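Local coordinates for protein amorpha-4,11-diene synthase (Artemisia annua, PDB 4GAX) that converts farnesyl diphosphate to cyclic sesquiterpenes, probably as a metal-dependent class I terpene synthase, at residues A[286-291]-A[307-312]; A[256-261]-A[301-306]; A[263-268]-A[354-359]. All coordinates share one frame; numbering follows the deposited sequence.

How the contacts relate
From the N terminus, the long helix 238-269 comes first and supplies two segments, 256-261 and 263-268. Contact 2 joins 256-261 to 301-306 and closes a loop of 39 residues. Contact 3 joins the far end of helix 238-269 to helix 351-370 and closes a loop of 85 residues. Contact 1 closes the short turn-back of 15 residues between helices 282-292 and 299-322. It nests inside contact 3, whereas its segments alternate with those of contact 2. Contacts 2 and 3 also cross. Helix 299-322 serves contacts 1 and 2. Tyr286 OH of contact 1 probably hydrogen-bonds to Glu258 OE1 of contact 2, while Leu311 of contact 1 packs on Leu356 of contact 3.

Contact 1 of 3, residues A[286-291]-A[307-312]; sequences YFWALA and KVIALV
Ala289 and Ile309 mark the nearest approach of the two helical segments, with their CA atoms 7.8 Å apart. No hydrogen bond links 286-291 to 307-312. The contact is apolar and rests on Ile309, which reaches between Trp288 and Ala289. Its CD1 lies over one face of the indole, 4.1 Å from the centroid of the five-membered ring of Trp288 and 21° off the normal. This is a CH-pi contact. The closest atoms are Trp288 CG and Ile309 CD1, at 3.8 Å. The other branch, Ile309 CG2, meets Trp288 CE3 at 3.9 Å. The two branches thus follow the indole from its pyrrole side to its benzene side. Trp288 CG stands anti to the backbone N (chi1 -166°), which turns a face of the indole to Ile309 CD1. Ala289 CB approaches Ile309 CD1 more loosely, at 4.5 Å. With an alanine in place of Trp288, Ile309 would probably lose its aromatic partner and a gap would open beside CD1 and CG2. Leu422 of helix 419-429 touches both Trp288 and Ile309, and Phe531 of helix 519-535 meets the indole, so the contact lies buried among helices of the terpene synthase bundle.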
ATOM      1  N   TYR A 286       4.840   4.908  11.053  1.00 22.21           N
ATOM      2  CA  TYR A 286       5.782   3.940  10.490  1.00 22.27           C
ATOM      3  C   TYR A 286       5.068   2.821   9.713  1.00 20.22           C
ATOM      4  O   TYR A 286       5.509   2.430   8.634  1.00 19.03           O
ATOM      5  CB  TYR A 286       6.666   3.330  11.592  1.00 19.51           C
ATOM      6  CG  TYR A 286       7.591   2.293  11.015  1.00 20.09           C
ATOM      7  CD1 TYR A 286       7.473   0.950  11.349  1.00 21.32           C
ATOM      8  CD2 TYR A 286       8.559   2.656  10.099  1.00 19.85           C
ATOM      9  CE1 TYR A 286       8.326  -0.014  10.772  1.00 20.16           C
ATOM     10  CE2 TYR A 286       9.407   1.717   9.520  1.00 23.55           C
ATOM     11  CZ  TYR A 286       9.283   0.381   9.863  1.00 24.81           C
ATOM     12  OH  TYR A 286      10.125  -0.546   9.276  1.00 22.28           O
ATOM     13  N   PHE A 287       3.956   2.320  10.259  1.00 18.71           N
ATOM     14  CA  PHE A 287       3.230   1.215   9.631  1.00 17.86           C
ATOM     15  C   PHE A 287       2.725   1.643   8.264  1.00 17.98           C
ATOM     16  O   PHE A 287       2.773   0.886   7.299  1.00 20.26           O
ATOM     17  CB  PHE A 287       2.066   0.735  10.522  1.00 24.01           C
ATOM     18  CG  PHE A 287       1.482  -0.589  10.095  1.00 28.17           C
ATOM     19  CD1 PHE A 287       2.209  -1.765  10.253  1.00 25.56           C
ATOM     20  CD2 PHE A 287       0.212  -0.659   9.537  1.00 33.58           C
ATOM     21  CE1 PHE A 287       1.681  -2.996   9.846  1.00 28.80           C
ATOM     22  CE2 PHE A 287      -0.326  -1.887   9.136  1.00 31.08           C
ATOM     23  CZ  PHE A 287       0.410  -3.053   9.286  1.00 22.20           C
ATOM     24  N   TRP A 288       2.268   2.881   8.181  1.00 21.44           N
ATOM     25  CA  TRP A 288       1.849   3.452   6.909  1.00 21.18           C
ATOM     26  C   TRP A 288       3.039   3.560   5.943  1.00 22.33           C
ATOM     27  O   TRP A 288       2.939   3.180   4.755  1.00 21.11           O
ATOM     28  CB  TRP A 288       1.228   4.815   7.201  1.00 19.47           C
ATOM     29  CG  TRP A 288       0.455   5.451   6.114  1.00 23.34           C
ATOM     30  CD1 TRP A 288       0.530   5.197   4.776  1.00 21.54           C
ATOM     31  CD2 TRP A 288      -0.524   6.481   6.276  1.00 22.93           C
ATOM     32  NE1 TRP A 288      -0.346   6.012   4.094  1.00 24.85           N
ATOM     33  CE2 TRP A 288      -1.005   6.809   4.995  1.00 23.84           C
ATOM     34  CE3 TRP A 288      -1.038   7.162   7.381  1.00 26.84           C
ATOM     35  CZ2 TRP A 288      -1.989   7.782   4.788  1.00 22.01           C
ATOM     36  CZ3 TRP A 288      -2.025   8.136   7.174  1.00 31.72           C
ATOM     37  CH2 TRP A 288      -2.480   8.436   5.885  1.00 27.68           C
ATOM     38  N   ALA A 289       4.173   4.062   6.438  1.00 17.50           N
ATOM     39  CA  ALA A 289       5.367   4.159   5.590  1.00 20.72           C
ATOM     40  C   ALA A 289       5.800   2.759   5.145  1.00 15.43           C
ATOM     41  O   ALA A 289       6.240   2.548   3.994  1.00 17.08           O
ATOM     42  CB  ALA A 289       6.502   4.848   6.332  1.00 23.82           C
ATOM     43  N   LEU A 290       5.659   1.801   6.061  1.00 15.26           N
ATOM     44  CA  LEU A 290       6.059   0.420   5.809  1.00 19.00           C
ATOM     45  C   LEU A 290       5.261  -0.188   4.659  1.00 23.23           C
ATOM     46  O   LEU A 290       5.726  -1.112   3.988  1.00 19.91           O
ATOM     47  CB  LEU A 290       5.869  -0.410   7.079  1.00 18.31           C
ATOM     48  CG  LEU A 290       6.298  -1.878   7.011  1.00 24.89           C
ATOM     49  CD1 LEU A 290       7.747  -2.017   6.513  1.00 21.88           C
ATOM     50  CD2 LEU A 290       6.123  -2.539   8.372  1.00 29.04           C
ATOM     51  N   ALA A 291       4.068   0.348   4.422  1.00 18.95           N
ATOM     52  CA  ALA A 291       3.222  -0.131   3.325  1.00 25.30           C
ATOM     53  C   ALA A 291       3.724   0.269   1.948  1.00 21.90           C
ATOM     54  O   ALA A 291       3.569  -0.488   0.976  1.00 19.80           O
ATOM     55  CB  ALA A 291       1.779   0.343   3.515  1.00 26.18           C
ATOM     56  N   LYS A 307       8.601  10.033   8.988  1.00 19.24           N
ATOM     57  CA  LYS A 307       8.733  11.372   9.572  1.00 20.25           C
ATOM     58  C   LYS A 307       7.769  12.363   8.935  1.00 17.12           C
ATOM     59  O   LYS A 307       7.130  13.150   9.632  1.00 20.92           O
ATOM     60  CB  LYS A 307      10.167  11.877   9.435  1.00 18.46           C
ATOM     61  CG  LYS A 307      11.166  11.029  10.236  1.00 20.91           C
ATOM     62  CD  LYS A 307      12.610  11.488   9.982  1.00 24.57           C
ATOM     63  CE  LYS A 307      13.605  10.711  10.864  1.00 22.73           C
ATOM     64  NZ  LYS A 307      15.018  11.181  10.628  1.00 21.04           N
ATOM     65  N   VAL A 308       7.664  12.331   7.610  1.00 18.85           N
ATOM     66  CA  VAL A 308       6.767  13.243   6.916  1.00 18.48           C
ATOM     67  C   VAL A 308       5.317  12.966   7.305  1.00 21.61           C
ATOM     68  O   VAL A 308       4.539  13.898   7.526  1.00 26.22           O
ATOM     69  CB  VAL A 308       6.954  13.172   5.379  1.00 20.72           C
ATOM     70  CG1 VAL A 308       5.895  13.975   4.667  1.00 18.03           C
ATOM     71  CG2 VAL A 308       8.344  13.691   4.998  1.00 21.13           C
ATOM     72  N   ILE A 309       4.954  11.691   7.422  1.00 19.93           N
ATOM     73  CA  ILE A 309       3.601  11.352   7.882  1.00 22.12           C
ATOM     74  C   ILE A 309       3.343  11.852   9.316  1.00 21.87           C
ATOM     75  O   ILE A 309       2.244  12.347   9.634  1.00 20.54           O
ATOM     76  CB  ILE A 309       3.314   9.835   7.729  1.00 27.87           C
ATOM     77  CG1 ILE A 309       3.325   9.471   6.246  1.00 21.73           C
ATOM     78  CG2 ILE A 309       1.972   9.458   8.365  1.00 25.29           C
ATOM     79  CD1 ILE A 309       3.341   7.960   5.953  1.00 22.38           C
ATOM     80  N   ALA A 310       4.356  11.761  10.179  1.00 19.92           N
ATOM     81  CA  ALA A 310       4.221  12.314  11.526  1.00 19.86           C
ATOM     82  C   ALA A 310       4.029  13.826  11.460  1.00 22.34           C
ATOM     83  O   ALA A 310       3.261  14.392  12.237  1.00 27.14           O
ATOM     84  CB  ALA A 310       5.434  11.966  12.378  1.00 24.29           C
ATOM     85  N   LEU A 311       4.706  14.481  10.516  1.00 19.58           N
ATOM     86  CA  LEU A 311       4.589  15.947  10.379  1.00 28.24           C
ATOM     87  C   LEU A 311       3.225  16.373   9.837  1.00 30.56           C
ATOM     88  O   LEU A 311       2.662  17.391  10.258  1.00 31.32           O
ATOM     89  CB  LEU A 311       5.688  16.486   9.471  1.00 29.45           C
ATOM     90  CG  LEU A 311       7.094  16.572  10.062  1.00 24.35           C
ATOM     91  CD1 LEU A 311       8.049  16.948   8.923  1.00 21.55           C
ATOM     92  CD2 LEU A 311       7.117  17.634  11.170  1.00 21.06           C
ATOM     93  N   VAL A 312       2.710  15.581   8.899  1.00 30.48           N
ATOM     94  CA  VAL A 312       1.387  15.782   8.322  1.00 32.01           C
ATOM     95  C   VAL A 312       0.315  15.643   9.397  1.00 27.95           C
ATOM     96  O   VAL A 312      -0.621  16.438   9.477  1.00 35.28           O
ATOM     97  CB  VAL A 312       1.122  14.731   7.215  1.00 28.27           C
ATOM     98  CG1 VAL A 312      -0.355  14.681   6.861  1.00 32.16           C
ATOM     99  CG2 VAL A 312       1.967  15.033   6.002  1.00 32.87           C
TER

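Contact 2 of 3, residues A[256-261]-A[301-306]; sequences REELSQ and ARIFLA
Glu258 and Arg302 form a two-pronged salt bridge between helices that run in broadly the same direction. The arginine presents its NE side. NE donates to Glu258 OE1 at 2.9 Å and is almost straight, at 178°. Arg302 NH2 donates to Glu258 OE2 at 2.7 Å, in a more bent bond. The first acceptor lies in the guanidinium plane; the second is tilted out of it. Both oxygens are approached on their syn side, and the two flat groups are turned 30° against each other. The glutamate chain is extended beyond CG. The arginine chain instead bends at chi3 (-68°), which turns its NE edge toward the carboxylate. In the all-alpha class I terpene synthase fold this pair joins helix 238-269 to helix 299-322, which farther along carries the aspartate-rich DDIYD sequence expected to bind catalytic metal ions. The carboxylate has further partners: OE1 is bonded to Tyr286 OH and OE2 to Ser299 OG. Arg302 NH1 is engaged by the backbone oxygens of Arg293 and Glu295. These bonds should fix the rotation of both charged groups. Ile303 crosses the stem of the glutamate obliquely. Its CG1 lies 4.0 Å from Glu258 CB, while its CD1 packs on Glu258 CG at the same distance. Nearer the solvent, Gln261 reaches across the isoleucine at about a right angle, with NE2 3.5 Å from Ile303 CD1.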
ATOM      1  N   ARG A 256      12.445  -3.429  12.673  1.00 19.43           N
ATOM      2  CA  ARG A 256      12.496  -3.083  14.079  1.00 21.06           C
ATOM      3  C   ARG A 256      13.577  -2.042  14.360  1.00 20.96           C
ATOM      4  O   ARG A 256      13.393  -1.178  15.231  1.00 24.04           O
ATOM      5  CB  ARG A 256      12.687  -4.332  14.944  1.00 24.12           C
ATOM      6  CG  ARG A 256      11.418  -5.154  15.089  1.00 23.11           C
ATOM      7  CD  ARG A 256      10.396  -4.448  15.977  1.00 37.21           C
ATOM      8  NE  ARG A 256      10.848  -4.383  17.368  1.00 45.52           N
ATOM      9  CZ  ARG A 256      10.518  -5.258  18.319  1.00 43.42           C
ATOM     10  NH1 ARG A 256       9.716  -6.278  18.049  1.00 30.88           N
ATOM     11  NH2 ARG A 256      10.988  -5.098  19.553  1.00 50.05           N
ATOM     12  N   GLU A 257      14.698  -2.127  13.648  1.00 20.88           N
ATOM     13  CA  GLU A 257      15.765  -1.112  13.777  1.00 25.67           C
ATOM     14  C   GLU A 257      15.278   0.272  13.327  1.00 26.04           C
ATOM     15  O   GLU A 257      15.563   1.283  13.978  1.00 23.32           O
ATOM     16  CB  GLU A 257      17.013  -1.504  12.959  1.00 34.82           C
ATOM     17  CG  GLU A 257      17.703  -2.790  13.424  1.00 39.68           C
ATOM     18  CD  GLU A 257      18.976  -3.109  12.623  1.00 60.74           C
ATOM     19  OE1 GLU A 257      19.038  -2.756  11.422  1.00 67.48           O
ATOM     20  OE2 GLU A 257      19.918  -3.704  13.196  1.00 62.70           O
ATOM     21  N   GLU A 258      14.569   0.309  12.198  1.00 20.62           N
ATOM     22  CA  GLU A 258      13.997   1.550  11.666  1.00 21.85           C
ATOM     23  C   GLU A 258      13.004   2.177  12.642  1.00 21.94           C
ATOM     24  O   GLU A 258      13.025   3.388  12.879  1.00 22.75           O
ATOM     25  CB  GLU A 258      13.300   1.271  10.325  1.00 17.86           C
ATOM     26  CG  GLU A 258      14.243   0.718   9.267  1.00 19.70           C
ATOM     27  CD  GLU A 258      13.517   0.178   8.040  1.00 23.84           C
ATOM     28  OE1 GLU A 258      12.259   0.145   8.043  1.00 24.60           O
ATOM     29  OE2 GLU A 258      14.206  -0.222   7.060  1.00 20.66           O
ATOM     30  N   LEU A 259      12.125   1.349  13.208  1.00 23.48           N
ATOM     31  CA  LEU A 259      11.122   1.833  14.138  1.00 22.61           C
ATOM     32  C   LEU A 259      11.769   2.285  15.441  1.00 21.77           C
ATOM     33  O   LEU A 259      11.284   3.211  16.098  1.00 22.18           O
ATOM     34  CB  LEU A 259      10.084   0.746  14.406  1.00 23.19           C
ATOM     35  CG  LEU A 259       8.955   1.110  15.377  1.00 23.72           C
ATOM     36  CD1 LEU A 259       8.270   2.416  14.986  1.00 22.96           C
ATOM     37  CD2 LEU A 259       7.928  -0.020  15.417  1.00 23.65           C
ATOM     38  N   SER A 260      12.857   1.622  15.827  1.00 20.18           N
ATOM     39  CA  SER A 260      13.647   2.076  16.973  1.00 27.66           C
ATOM     40  C   SER A 260      14.237   3.481  16.747  1.00 23.03           C
ATOM     41  O   SER A 260      14.204   4.344  17.642  1.00 22.72           O
ATOM     42  CB  SER A 260      14.772   1.080  17.267  1.00 29.30           C
ATOM     43  OG  SER A 260      15.653   1.591  18.253  1.00 34.87           O
ATOM     44  N   GLN A 261      14.801   3.697  15.564  1.00 23.86           N
ATOM     45  CA  GLN A 261      15.352   5.000  15.211  1.00 24.34           C
ATOM     46  C   GLN A 261      14.240   6.050  15.162  1.00 26.99           C
ATOM     47  O   GLN A 261      14.395   7.154  15.662  1.00 21.31           O
ATOM     48  CB  GLN A 261      16.079   4.917  13.864  1.00 21.70           C
ATOM     49  CG  GLN A 261      17.279   3.984  13.892  1.00 30.54           C
ATOM     50  CD  GLN A 261      17.815   3.654  12.508  1.00 39.37           C
ATOM     51  OE1 GLN A 261      18.237   2.527  12.244  1.00 35.81           O
ATOM     52  NE2 GLN A 261      17.811   4.641  11.621  1.00 31.06           N
ATOM     53  N   ALA A 301      14.131   5.504   2.618  1.00 20.18           N
ATOM     54  CA  ALA A 301      12.864   6.061   2.145  1.00 19.36           C
ATOM     55  C   ALA A 301      11.744   5.860   3.150  1.00 24.98           C
ATOM     56  O   ALA A 301      10.957   6.778   3.372  1.00 22.91           O
ATOM     57  CB  ALA A 301      12.478   5.472   0.784  1.00 22.63           C
ATOM     58  N   ARG A 302      11.667   4.673   3.767  1.00 18.67           N
ATOM     59  CA  ARG A 302      10.647   4.426   4.785  1.00 21.55           C
ATOM     60  C   ARG A 302      10.781   5.350   5.991  1.00 23.95           C
ATOM     61  O   ARG A 302       9.782   5.860   6.533  1.00 21.21           O
ATOM     62  CB  ARG A 302      10.716   2.968   5.289  1.00 21.49           C
ATOM     63  CG  ARG A 302      10.053   1.950   4.384  1.00 24.23           C
ATOM     64  CD  ARG A 302       9.896   0.623   5.128  1.00 18.92           C
ATOM     65  NE  ARG A 302      11.195   0.003   5.392  1.00 18.98           N
ATOM     66  CZ  ARG A 302      11.902  -0.655   4.477  1.00 24.06           C
ATOM     67  NH1 ARG A 302      11.440  -0.758   3.228  1.00 18.52           N
ATOM     68  NH2 ARG A 302      13.072  -1.206   4.808  1.00 24.17           N
ATOM     69  N   ILE A 303      12.015   5.534   6.448  1.00 14.35           N
ATOM     70  CA  ILE A 303      12.234   6.350   7.645  1.00 13.39           C
ATOM     71  C   ILE A 303      11.831   7.794   7.373  1.00 16.76           C
ATOM     72  O   ILE A 303      11.146   8.416   8.184  1.00 22.50           O
ATOM     73  CB  ILE A 303      13.694   6.260   8.132  1.00 24.80           C
ATOM     74  CG1 ILE A 303      13.934   4.871   8.744  1.00 16.72           C
ATOM     75  CG2 ILE A 303      13.994   7.359   9.155  1.00 20.25           C
ATOM     76  CD1 ILE A 303      15.404   4.565   9.039  1.00 20.59           C
ATOM     77  N   PHE A 304      12.214   8.319   6.213  1.00 17.73           N
ATOM     78  CA  PHE A 304      11.870   9.702   5.871  1.00 18.38           C
ATOM     79  C   PHE A 304      10.351   9.854   5.715  1.00 21.57           C
ATOM     80  O   PHE A 304       9.765  10.832   6.175  1.00 19.63           O
ATOM     81  CB  PHE A 304      12.566  10.137   4.575  1.00 13.00           C
ATOM     82  CG  PHE A 304      12.306  11.564   4.222  1.00 21.48           C
ATOM     83  CD1 PHE A 304      12.700  12.577   5.084  1.00 21.92           C
ATOM     84  CD2 PHE A 304      11.610  11.898   3.066  1.00 19.28           C
ATOM     85  CE1 PHE A 304      12.436  13.924   4.790  1.00 22.51           C
ATOM     86  CE2 PHE A 304      11.338  13.239   2.759  1.00 21.54           C
ATOM     87  CZ  PHE A 304      11.763  14.256   3.623  1.00 23.50           C
ATOM     88  N   LEU A 305       9.725   8.888   5.053  1.00 18.86           N
ATOM     89  CA  LEU A 305       8.294   8.939   4.807  1.00 24.53           C
ATOM     90  C   LEU A 305       7.542   8.904   6.125  1.00 22.72           C
ATOM     91  O   LEU A 305       6.572   9.641   6.319  1.00 25.87           O
ATOM     92  CB  LEU A 305       7.868   7.784   3.895  1.00 22.63           C
ATOM     93  CG  LEU A 305       6.366   7.590   3.611  1.00 15.64           C
ATOM     94  CD1 LEU A 305       5.752   8.809   2.936  1.00 20.71           C
ATOM     95  CD2 LEU A 305       6.175   6.335   2.703  1.00 19.21           C
ATOM     96  N   ALA A 306       8.010   8.078   7.051  1.00 17.32           N
ATOM     97  CA  ALA A 306       7.380   8.009   8.361  1.00 13.66           C
ATOM     98  C   ALA A 306       7.446   9.369   9.058  1.00 22.06           C
ATOM     99  O   ALA A 306       6.461   9.808   9.657  1.00 18.54           O
ATOM    100  CB  ALA A 306       8.057   6.932   9.218  1.00 19.25           C
TER

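Contact 3 of 3, residues A[263-268]-A[354-359]; sequences SKWWKA and YKLFMD
Leu356 meets two neighbouring tryptophans, Trp265 and Trp266, and carries the whole contact from its side. The backbones stay well apart: the nearest CA atoms, of Trp266 and Leu356, are 9.9 Å from each other. Large side chains bridge that distance. The closer part lies at Trp265. A single ring atom, Trp265 CZ2, meets Leu356 CD1 at 4.0 Å and Leu356 CG at 4.1 Å. The branched end of the leucine therefore gathers round one corner of the indole. Leu356 CG is anti to the backbone N (chi1 -173°), and its end comes from the direction opposite to that of the tryptophan. Trp266 is the looser partner: its CZ3 lies 4.5 Å from Leu356 CD2. The bond from CA to CB of Trp266 points away from the other segment, but the long ring brings its far end back to it. Leu311 and Leu314 of helix 299-322 also touch Leu356. The solvent side differs in character. Lys355 and Asp359, one helical turn apart and both exposed, pair with each other, with Lys355 NZ 2.7 Å from Asp359 OD1 on its syn lone pair. Neither charge takes part in the bridge between the helices. Trp266 NE1 bonds to Asp280 OD1, and the ring of Trp265 makes a cation-pi contact with Lys307. Segments 263-268 and 354-359 are thus joined by apolar contact, with no hydrogen bond between them.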
ATOM      1  N   SER A 263      11.418   5.895  16.779  1.00 20.75           N
ATOM      2  CA  SER A 263      10.900   6.043  18.132  1.00 29.32           C
ATOM      3  C   SER A 263      11.751   7.020  18.913  1.00 27.37           C
ATOM      4  O   SER A 263      11.216   7.823  19.682  1.00 24.81           O
ATOM      5  CB  SER A 263      10.813   4.690  18.853  1.00 31.87           C
ATOM      6  OG  SER A 263       9.918   3.830  18.167  1.00 31.32           O
ATOM      7  N   LYS A 264      13.070   6.963  18.716  1.00 22.48           N
ATOM      8  CA  LYS A 264      13.980   7.874  19.433  1.00 31.22           C
ATOM      9  C   LYS A 264      13.796   9.312  18.967  1.00 24.94           C
ATOM     10  O   LYS A 264      13.706  10.231  19.780  1.00 29.04           O
ATOM     11  CB  LYS A 264      15.444   7.456  19.256  1.00 35.53           C
ATOM     12  CG  LYS A 264      15.912   6.456  20.290  1.00 54.24           C
ATOM     13  CD  LYS A 264      17.066   5.612  19.775  1.00 61.08           C
ATOM     14  CE  LYS A 264      17.111   4.274  20.492  1.00 61.24           C
ATOM     15  NZ  LYS A 264      18.265   3.444  20.053  1.00 66.10           N
ATOM     16  N   TRP A 265      13.770   9.484  17.648  1.00 23.66           N
ATOM     17  CA  TRP A 265      13.478  10.768  17.015  1.00 30.12           C
ATOM     18  C   TRP A 265      12.182  11.376  17.546  1.00 32.66           C
ATOM     19  O   TRP A 265      12.145  12.555  17.927  1.00 25.62           O
ATOM     20  CB  TRP A 265      13.357  10.550  15.511  1.00 24.29           C
ATOM     21  CG  TRP A 265      12.962  11.756  14.686  1.00 26.63           C
ATOM     22  CD1 TRP A 265      13.793  12.752  14.226  1.00 26.91           C
ATOM     23  CD2 TRP A 265      11.656  12.048  14.156  1.00 25.60           C
ATOM     24  NE1 TRP A 265      13.075  13.656  13.471  1.00 24.67           N
ATOM     25  CE2 TRP A 265      11.765  13.247  13.410  1.00 27.34           C
ATOM     26  CE3 TRP A 265      10.404  11.419  14.255  1.00 21.91           C
ATOM     27  CZ2 TRP A 265      10.669  13.820  12.754  1.00 21.88           C
ATOM     28  CZ3 TRP A 265       9.318  11.987  13.609  1.00 25.30           C
ATOM     29  CH2 TRP A 265       9.456  13.176  12.864  1.00 24.02           C
ATOM     30  N   TRP A 266      11.122  10.568  17.572  1.00 26.12           N
ATOM     31  CA  TRP A 266       9.808  11.031  18.023  1.00 26.69           C
ATOM     32  C   TRP A 266       9.818  11.379  19.505  1.00 27.28           C
ATOM     33  O   TRP A 266       9.254  12.397  19.927  1.00 25.71           O
ATOM     34  CB  TRP A 266       8.724   9.968  17.731  1.00 24.72           C
ATOM     35  CG  TRP A 266       7.336  10.445  18.057  1.00 24.99           C
ATOM     36  CD1 TRP A 266       6.484   9.934  18.999  1.00 28.17           C
ATOM     37  CD2 TRP A 266       6.654  11.565  17.467  1.00 20.25           C
ATOM     38  NE1 TRP A 266       5.306  10.652  19.014  1.00 28.99           N
ATOM     39  CE2 TRP A 266       5.390  11.661  18.088  1.00 29.67           C
ATOM     40  CE3 TRP A 266       6.994  12.498  16.477  1.00 33.70           C
ATOM     41  CZ2 TRP A 266       4.458  12.647  17.740  1.00 26.80           C
ATOM     42  CZ3 TRP A 266       6.071  13.468  16.129  1.00 32.83           C
ATOM     43  CH2 TRP A 266       4.814  13.537  16.760  1.00 30.19           C
ATOM     44  N   LYS A 267      10.444  10.521  20.303  1.00 27.90           N
ATOM     45  CA  LYS A 267      10.515  10.755  21.735  1.00 28.74           C
ATOM     46  C   LYS A 267      11.274  12.044  22.047  1.00 32.38           C
ATOM     47  O   LYS A 267      10.978  12.725  23.029  1.00 29.72           O
ATOM     48  CB  LYS A 267      11.184   9.577  22.445  1.00 26.51           C
ATOM     49  CG  LYS A 267      11.412   9.821  23.944  1.00 33.60           C
ATOM     50  CD  LYS A 267      12.180   8.672  24.585  1.00 44.74           C
ATOM     51  CE  LYS A 267      12.540   8.988  26.037  1.00 49.38           C
ATOM     52  NZ  LYS A 267      11.329   9.298  26.838  1.00 53.43           N
ATOM     53  N   ALA A 268      12.249  12.388  21.209  1.00 27.02           N
ATOM     54  CA  ALA A 268      13.011  13.615  21.433  1.00 26.35           C
ATOM     55  C   ALA A 268      12.108  14.823  21.276  1.00 26.24           C
ATOM     56  O   ALA A 268      12.248  15.819  21.991  1.00 34.88           O
ATOM     57  CB  ALA A 268      14.164  13.700  20.451  1.00 31.02           C
ATOM     58  N   TYR A 354       7.211  23.990  13.706  1.00 29.13           N
ATOM     59  CA  TYR A 354       7.903  24.606  12.586  1.00 31.60           C
ATOM     60  C   TYR A 354       9.360  24.179  12.614  1.00 24.82           C
ATOM     61  O   TYR A 354       9.940  23.870  11.575  1.00 27.48           O
ATOM     62  CB  TYR A 354       7.790  26.134  12.615  1.00 38.66           C
ATOM     63  CG  TYR A 354       8.199  26.779  11.303  1.00 32.94           C
ATOM     64  CD1 TYR A 354       7.348  26.758  10.200  1.00 30.17           C
ATOM     65  CD2 TYR A 354       9.438  27.400  11.161  1.00 32.53           C
ATOM     66  CE1 TYR A 354       7.714  27.342   8.997  1.00 28.32           C
ATOM     67  CE2 TYR A 354       9.814  27.991   9.961  1.00 33.56           C
ATOM     68  CZ  TYR A 354       8.951  27.959   8.884  1.00 36.21           C
ATOM     69  OH  TYR A 354       9.326  28.535   7.691  1.00 33.67           O
ATOM     70  N   LYS A 355       9.935  24.156  13.811  1.00 26.01           N
ATOM     71  CA  LYS A 355      11.319  23.709  14.013  1.00 21.27           C
ATOM     72  C   LYS A 355      11.541  22.250  13.623  1.00 19.74           C
ATOM     73  O   LYS A 355      12.509  21.926  12.920  1.00 27.75           O
ATOM     74  CB  LYS A 355      11.710  23.910  15.480  1.00 28.90           C
ATOM     75  CG  LYS A 355      13.111  23.416  15.839  1.00 30.02           C
ATOM     76  CD  LYS A 355      14.203  24.198  15.110  1.00 33.81           C
ATOM     77  CE  LYS A 355      15.600  23.777  15.601  1.00 34.31           C
ATOM     78  NZ  LYS A 355      16.634  23.929  14.535  1.00 29.16           N
ATOM     79  N   LEU A 356      10.665  21.361  14.087  1.00 23.02           N
ATOM     80  CA  LEU A 356      10.772  19.944  13.719  1.00 19.10           C
ATOM     81  C   LEU A 356      10.659  19.780  12.215  1.00 26.71           C
ATOM     82  O   LEU A 356      11.419  19.021  11.600  1.00 23.19           O
ATOM     83  CB  LEU A 356       9.678  19.113  14.402  1.00 25.37           C
ATOM     84  CG  LEU A 356       9.801  17.593  14.220  1.00 24.06           C
ATOM     85  CD1 LEU A 356      10.939  17.049  15.081  1.00 27.82           C
ATOM     86  CD2 LEU A 356       8.483  16.898  14.570  1.00 26.90           C
ATOM     87  N   PHE A 357       9.695  20.485  11.630  1.00 22.37           N
ATOM     88  CA  PHE A 357       9.466  20.453  10.184  1.00 22.03           C
ATOM     89  C   PHE A 357      10.703  20.947   9.419  1.00 22.04           C
ATOM     90  O   PHE A 357      11.178  20.283   8.503  1.00 20.74           O
ATOM     91  CB  PHE A 357       8.251  21.333   9.872  1.00 22.76           C
ATOM     92  CG  PHE A 357       7.929  21.466   8.410  1.00 24.10           C
ATOM     93  CD1 PHE A 357       6.968  20.662   7.821  1.00 24.52           C
ATOM     94  CD2 PHE A 357       8.540  22.440   7.634  1.00 21.05           C
ATOM     95  CE1 PHE A 357       6.647  20.811   6.479  1.00 23.87           C
ATOM     96  CE2 PHE A 357       8.222  22.577   6.290  1.00 26.18           C
ATOM     97  CZ  PHE A 357       7.283  21.762   5.715  1.00 28.98           C
ATOM     98  N   MET A 358      11.220  22.116   9.792  1.00 22.10           N
ATOM     99  CA  MET A 358      12.342  22.699   9.073  1.00 22.56           C
ATOM    100  C   MET A 358      13.599  21.838   9.206  1.00 26.22           C
ATOM    101  O   MET A 358      14.311  21.647   8.224  1.00 22.57           O
ATOM    102  CB  MET A 358      12.611  24.140   9.536  1.00 24.92           C
ATOM    103  CG  MET A 358      11.654  25.161   8.929  1.00 33.48           C
ATOM    104  SD  MET A 358      11.853  25.308   7.140  1.00 38.84           S
ATOM    105  CE  MET A 358      10.183  25.167   6.585  1.00121.66           C
ATOM    106  N   ASP A 359      13.852  21.320  10.410  1.00 23.95           N
ATOM    107  CA  ASP A 359      14.999  20.437  10.661  1.00 24.90           C
ATOM    108  C   ASP A 359      14.889  19.164   9.841  1.00 22.47           C
ATOM    109  O   ASP A 359      15.888  18.625   9.358  1.00 22.27           O
ATOM    110  CB  ASP A 359      15.074  20.029  12.138  1.00 20.85           C
ATOM    111  CG  ASP A 359      15.657  21.123  13.032  1.00 31.34           C
ATOM    112  OD1 ASP A 359      16.083  22.183  12.520  1.00 28.81           O
ATOM    113  OD2 ASP A 359      15.700  20.908  14.264  1.00 33.62           O
TER